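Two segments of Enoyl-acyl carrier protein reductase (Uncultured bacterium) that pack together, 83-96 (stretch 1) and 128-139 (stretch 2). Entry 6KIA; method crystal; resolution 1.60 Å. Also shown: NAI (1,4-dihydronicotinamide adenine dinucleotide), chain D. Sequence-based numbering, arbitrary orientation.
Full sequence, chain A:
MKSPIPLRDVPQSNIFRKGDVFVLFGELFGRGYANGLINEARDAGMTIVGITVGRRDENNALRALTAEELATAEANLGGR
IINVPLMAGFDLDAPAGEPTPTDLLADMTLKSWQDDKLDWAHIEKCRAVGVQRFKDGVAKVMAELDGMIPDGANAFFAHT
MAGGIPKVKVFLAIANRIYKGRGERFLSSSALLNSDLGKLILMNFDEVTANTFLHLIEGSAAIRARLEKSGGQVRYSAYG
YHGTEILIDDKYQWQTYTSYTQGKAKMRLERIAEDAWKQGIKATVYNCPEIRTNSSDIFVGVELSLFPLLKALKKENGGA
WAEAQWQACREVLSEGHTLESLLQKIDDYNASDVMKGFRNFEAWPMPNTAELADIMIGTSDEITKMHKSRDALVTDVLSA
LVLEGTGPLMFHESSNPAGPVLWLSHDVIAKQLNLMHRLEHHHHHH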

# COMPACT_ATOMS: atom_id res chain seq x y z
N ASN A 83 -19.91 -7.68 9.52
CA ASN A 83 -19.39 -7.38 10.86
C ASN A 83 -18.69 -8.59 11.49
O ASN A 83 -19.20 -9.21 12.43
CB ASN A 83 -20.51 -6.90 11.78
CG ASN A 83 -19.98 -6.14 12.97
OD1 ASN A 83 -18.77 -5.98 13.13
ND2 ASN A 83 -20.88 -5.71 13.85
N VAL A 84 -17.51 -8.90 10.98
CA VAL A 84 -16.66 -9.95 11.51
C VAL A 84 -15.26 -9.35 11.67
O VAL A 84 -14.78 -8.68 10.75
CB VAL A 84 -16.63 -11.18 10.59
CG1 VAL A 84 -15.59 -12.19 11.06
CG2 VAL A 84 -18.03 -11.80 10.48
N PRO A 85 -14.64 -9.50 12.85
CA PRO A 85 -13.34 -8.85 13.04
C PRO A 85 -12.20 -9.52 12.27
O PRO A 85 -11.58 -10.47 12.78
CB PRO A 85 -13.12 -8.93 14.55
CG PRO A 85 -13.94 -10.10 14.99
CD PRO A 85 -15.14 -10.14 14.09
N LEU A 86 -11.90 -9.01 11.08
CA LEU A 86 -10.93 -9.63 10.19
C LEU A 86 -9.56 -9.00 10.38
O LEU A 86 -8.96 -8.49 9.42
CB LEU A 86 -11.36 -9.50 8.73
CG LEU A 86 -12.10 -10.66 8.05
CD1 LEU A 86 -12.09 -10.45 6.53
CD2 LEU A 86 -11.52 -12.01 8.44
N MET A 87 -9.08 -9.00 11.62
CA MET A 87 -7.75 -8.50 11.92
C MET A 87 -6.67 -9.49 11.53
O MET A 87 -6.65 -10.61 12.04
CB MET A 87 -7.63 -8.19 13.41
CG MET A 87 -6.31 -7.55 13.74
SD MET A 87 -6.35 -5.80 13.43
CE MET A 87 -7.08 -5.27 14.98
N ALA A 88 -5.76 -9.10 10.63
CA ALA A 88 -4.67 -9.99 10.25
C ALA A 88 -3.48 -9.83 11.18
O ALA A 88 -3.44 -8.90 11.98
CB ALA A 88 -4.25 -9.76 8.83
N GLY A 89 -2.53 -10.75 11.06
CA GLY A 89 -1.36 -10.74 11.92
C GLY A 89 -1.61 -11.60 13.15
O GLY A 89 -2.75 -11.97 13.45
N PHE A 90 -0.55 -11.89 13.88
CA PHE A 90 -0.67 -12.76 15.04
C PHE A 90 -0.00 -12.15 16.26
O PHE A 90 0.18 -12.82 17.27
CB PHE A 90 -0.08 -14.15 14.74
CG PHE A 90 1.38 -14.13 14.38
CD1 PHE A 90 1.80 -13.84 13.09
CD2 PHE A 90 2.35 -14.43 15.34
CE1 PHE A 90 3.14 -13.82 12.74
CE2 PHE A 90 3.70 -14.41 15.01
CZ PHE A 90 4.11 -14.10 13.72
N ASP A 91 0.34 -10.86 16.19
CA ASP A 91 1.09 -10.23 17.28
C ASP A 91 0.32 -10.19 18.61
O ASP A 91 0.94 -10.10 19.68
CB ASP A 91 1.50 -8.81 16.87
CG ASP A 91 0.35 -8.02 16.30
OD1 ASP A 91 -0.07 -8.30 15.14
OD2 ASP A 91 -0.13 -7.11 17.01
N LEU A 92 -1.00 -10.29 18.57
CA LEU A 92 -1.80 -10.31 19.80
C LEU A 92 -2.60 -11.61 19.92
O LEU A 92 -3.63 -11.67 20.60
CB LEU A 92 -2.74 -9.09 19.85
CG LEU A 92 -2.05 -7.73 20.05
CD1 LEU A 92 -3.02 -6.56 19.89
CD2 LEU A 92 -1.30 -7.64 21.39
N ASP A 93 -2.13 -12.66 19.26
CA ASP A 93 -2.76 -13.97 19.38
C ASP A 93 -1.97 -14.93 20.27
O ASP A 93 -0.74 -14.92 20.28
CB ASP A 93 -2.95 -14.58 17.99
CG ASP A 93 -4.07 -13.90 17.22
OD1 ASP A 93 -3.77 -13.19 16.23
OD2 ASP A 93 -5.25 -14.07 17.62
N ALA A 94 -2.69 -15.79 20.99
CA ALA A 94 -2.06 -16.80 21.85
C ALA A 94 -3.12 -17.79 22.33
O ALA A 94 -4.30 -17.46 22.37
CB ALA A 94 -1.35 -16.14 23.04
N PRO A 95 -2.69 -19.01 22.71
CA PRO A 95 -3.60 -19.91 23.42
C PRO A 95 -4.07 -19.26 24.72
O PRO A 95 -3.34 -18.42 25.25
CB PRO A 95 -2.75 -21.15 23.69
CG PRO A 95 -1.70 -21.12 22.66
CD PRO A 95 -1.39 -19.65 22.44
N ALA A 96 -5.27 -19.60 25.18
CA ALA A 96 -5.85 -18.98 26.38
C ALA A 96 -4.88 -18.87 27.55
O ALA A 96 -4.28 -19.86 27.98
CB ALA A 96 -7.09 -19.76 26.81
PA NAI D . -3.80 2.94 4.56
O1A NAI D . -4.95 3.81 4.16
O2A NAI D . -3.29 3.06 5.98
O5B NAI D . -4.21 1.44 4.21
C5B NAI D . -3.70 0.37 4.99
C4B NAI D . -4.68 -0.80 4.68
O4B NAI D . -4.07 -2.03 5.41
C3B NAI D . -5.86 -0.61 5.16
O3B NAI D . -6.92 -1.09 4.24
C2B NAI D . -5.89 -1.47 6.57
O2B NAI D . -7.29 -1.71 6.97
C1B NAI D . -5.22 -2.53 6.29
N9A NAI D . -4.51 -3.06 7.47
C8A NAI D . -3.50 -2.63 8.23
N7A NAI D . -3.27 -3.53 9.18
C5A NAI D . -4.15 -4.55 9.00
C6A NAI D . -4.30 -5.70 9.75
N6A NAI D . -3.62 -6.22 10.91
N1A NAI D . -5.25 -6.58 9.39
C2A NAI D . -6.05 -6.32 8.31
N3A NAI D . -5.91 -5.16 7.56
C4A NAI D . -4.93 -4.27 7.94
O3 NAI D . -2.47 3.22 3.60
PN NAI D . -2.21 2.83 2.06
O1N NAI D . -3.29 3.39 1.19
O2N NAI D . -0.83 3.40 1.79
O5D NAI D . -2.19 1.23 1.98
C5D NAI D . -3.05 0.52 1.10
C4D NAI D . -2.17 -0.40 0.23
O4D NAI D . -1.46 0.35 -0.59
C3D NAI D . -1.14 -1.14 1.09
O3D NAI D . -1.09 -2.49 0.79
C2D NAI D . 0.17 -0.46 0.65
O2D NAI D . 1.30 -1.34 0.98
C1D NAI D . 0.00 -0.25 -0.63
N1N NAI D . 0.91 0.75 -1.19
C2N NAI D . 1.18 1.93 -0.54
C3N NAI D . 2.11 2.83 -1.08
C7N NAI D . 2.40 4.17 -0.41
O7N NAI D . 3.41 4.81 -0.69
N7N NAI D . 1.48 4.67 0.55
C4N NAI D . 2.75 2.58 -2.29
C5N NAI D . 2.43 1.40 -2.97
C6N NAI D . 1.51 0.49 -2.41
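Stretch 2 128-139: AVGVQRFKDGVA

Stretch 2 is helical from end to end, each backbone NH from Gln132 to Ala139 bonding to the carbonyl four residues back, and stretch 1 is largely loop, with a corner at Val84 and a turn at Phe90 to Asp93, laid along it. The two stretches run in opposite directions: the CA of Leu86 lies 5.9 Å from the CA of Gly137, the CA of Phe90 only 4.6 Å from the CA of Gly130, and the CA of Ala94 6.2 Å from the CA of Val129.

The chain turns a corner at Val84, whose CG1 rests 3.9 Å from Gly137 O. At Pro85 the carbonyl looks to the helix through water 1, which donates to Pro85 O (2.6 Å) and accepts from Arg133 NH1 (3.1 Å). Leu86 makes the first substantial apolar contact. Its CD2 lies 3.5 Å from Gly137 C, 3.9 Å from Val138 CG2 and 4.0 Å from Phe134 CE1, over one face of that ring. Glycine suits position 137, since an ideal CB there would stand 2.9 Å from Leu86 CD2, a clash.

Met87 contributes its backbone: Met87 O accepts hydrogen bonds from Arg133 NH1 (2.8 Å) and Arg133 NH2 (3.0 Å), while the end of its side chain leads away from the helix. Ala88 meets both the helix and the dinucleotide. Its CB sits 3.8 Å from Phe134 CE1, and its backbone pairs with the adenine of the dinucleotide, Ala88 N donating to NAI N1A and NAI N6A donating to Ala88 O, both at 2.9 Å. Gly89 has backbone angles that call for glycine, because a CB would be jammed against the preceding carbonyl. Water 2 donates to both Gly89 O and Gly130 O, at 2.8 Å each, joining loop to helix.

Phe90 opens a type I turn ending at Asp93, closed by Asp93 N to Phe90 O at 3.1 Å. The close approach here, Phe90 CB to Gly130 CA at 4.2 Å, depends on glycine: an ideal CB on Gly130 would clash with Phe90 CB and Asp93 OD1. Asp91 and Leu92 do not touch the helix. The turn brings Asp93 back toward it, where its carboxylate forms a two-pronged salt bridge with Arg133, OD1 to NH2 at 2.9 Å and OD2 to NE at 2.8 Å. Arginine can thus bind carboxylate and Met87 carbonyl together, both near the guanidinium plane.

Beyond, Ala94 points its CB away, and its contact is through the backbone, Ala94 O lying 4.1 Å from Val129 CG1. Pro95 CD, 4.2 Å from Val129 CG2, completes the apolar contacts, and Ala96 lies clear of the helix.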

# COMPACT_ATOMS: atom_id res chain seq x y z
N ALA A 128 0.09 -19.94 14.59
CA ALA A 128 -0.96 -20.90 14.23
C ALA A 128 -2.33 -20.47 14.72
O ALA A 128 -3.31 -20.50 13.95
CB ALA A 128 -0.63 -22.29 14.76
N VAL A 129 -2.41 -20.09 15.99
CA VAL A 129 -3.68 -19.57 16.51
C VAL A 129 -4.19 -18.35 15.69
O VAL A 129 -5.35 -18.32 15.26
CB VAL A 129 -3.56 -19.21 18.00
CG1 VAL A 129 -4.80 -18.46 18.47
CG2 VAL A 129 -3.34 -20.48 18.82
N GLY A 130 -3.31 -17.39 15.42
CA GLY A 130 -3.72 -16.20 14.69
C GLY A 130 -4.16 -16.48 13.26
O GLY A 130 -5.14 -15.90 12.76
N VAL A 131 -3.44 -17.37 12.60
CA VAL A 131 -3.73 -17.67 11.21
C VAL A 131 -5.05 -18.40 11.11
O VAL A 131 -5.87 -18.12 10.21
CB VAL A 131 -2.61 -18.53 10.56
CG1 VAL A 131 -3.10 -19.14 9.26
CG2 VAL A 131 -1.37 -17.68 10.30
N GLN A 132 -5.31 -19.30 12.06
CA GLN A 132 -6.56 -20.04 12.00
C GLN A 132 -7.74 -19.13 12.35
O GLN A 132 -8.81 -19.25 11.75
CB GLN A 132 -6.51 -21.24 12.96
CG GLN A 132 -7.73 -22.16 12.85
CD GLN A 132 -7.82 -22.81 11.48
OE1 GLN A 132 -6.93 -23.57 11.09
NE2 GLN A 132 -8.88 -22.49 10.75
N ARG A 133 -7.52 -18.20 13.26
CA ARG A 133 -8.52 -17.18 13.54
C ARG A 133 -8.88 -16.39 12.29
O ARG A 133 -10.07 -16.18 12.01
CB ARG A 133 -8.04 -16.22 14.63
CG ARG A 133 -9.02 -15.10 14.89
CD ARG A 133 -8.53 -14.13 15.96
NE ARG A 133 -7.23 -13.54 15.64
CZ ARG A 133 -7.01 -12.69 14.65
NH1 ARG A 133 -8.01 -12.32 13.84
NH2 ARG A 133 -5.79 -12.21 14.46
N PHE A 134 -7.86 -15.94 11.56
CA PHE A 134 -8.11 -15.16 10.34
C PHE A 134 -8.83 -15.98 9.25
O PHE A 134 -9.77 -15.49 8.63
CB PHE A 134 -6.81 -14.58 9.77
CG PHE A 134 -7.04 -13.58 8.67
CD1 PHE A 134 -7.35 -12.25 8.96
CD2 PHE A 134 -6.94 -13.96 7.34
CE1 PHE A 134 -7.57 -11.34 7.92
CE2 PHE A 134 -7.15 -13.05 6.30
CZ PHE A 134 -7.47 -11.74 6.60
N LYS A 135 -8.39 -17.22 9.04
CA LYS A 135 -9.08 -18.09 8.07
C LYS A 135 -10.53 -18.35 8.43
O LYS A 135 -11.42 -18.34 7.56
CB LYS A 135 -8.36 -19.43 7.93
CG LYS A 135 -6.99 -19.36 7.24
CD LYS A 135 -6.42 -20.77 7.18
CE LYS A 135 -5.11 -20.85 6.44
NZ LYS A 135 -4.57 -22.24 6.47
N ASP A 136 -10.78 -18.59 9.71
CA ASP A 136 -12.13 -18.83 10.20
C ASP A 136 -12.99 -17.57 9.99
O ASP A 136 -14.16 -17.65 9.59
CB ASP A 136 -12.11 -19.23 11.69
CG ASP A 136 -11.56 -20.65 11.91
OD1 ASP A 136 -11.43 -21.43 10.94
OD2 ASP A 136 -11.27 -20.99 13.08
N GLY A 137 -12.38 -16.41 10.24
CA GLY A 137 -13.04 -15.15 9.96
C GLY A 137 -13.39 -14.99 8.49
O GLY A 137 -14.52 -14.62 8.15
N VAL A 138 -12.43 -15.28 7.61
CA VAL A 138 -12.63 -15.17 6.18
C VAL A 138 -13.78 -16.09 5.75
O VAL A 138 -14.59 -15.72 4.93
CB VAL A 138 -11.36 -15.50 5.37
CG1 VAL A 138 -11.67 -15.60 3.88
CG2 VAL A 138 -10.32 -14.43 5.59
N ALA A 139 -13.85 -17.28 6.35
CA ALA A 139 -14.94 -18.21 6.03
C ALA A 139 -16.30 -17.64 6.44
O ALA A 139 -17.26 -17.71 5.66
CB ALA A 139 -14.70 -19.56 6.69
O HOH W 1 -11.10 -12.65 14.09
O HOH W 2 -4.38 -13.45 11.76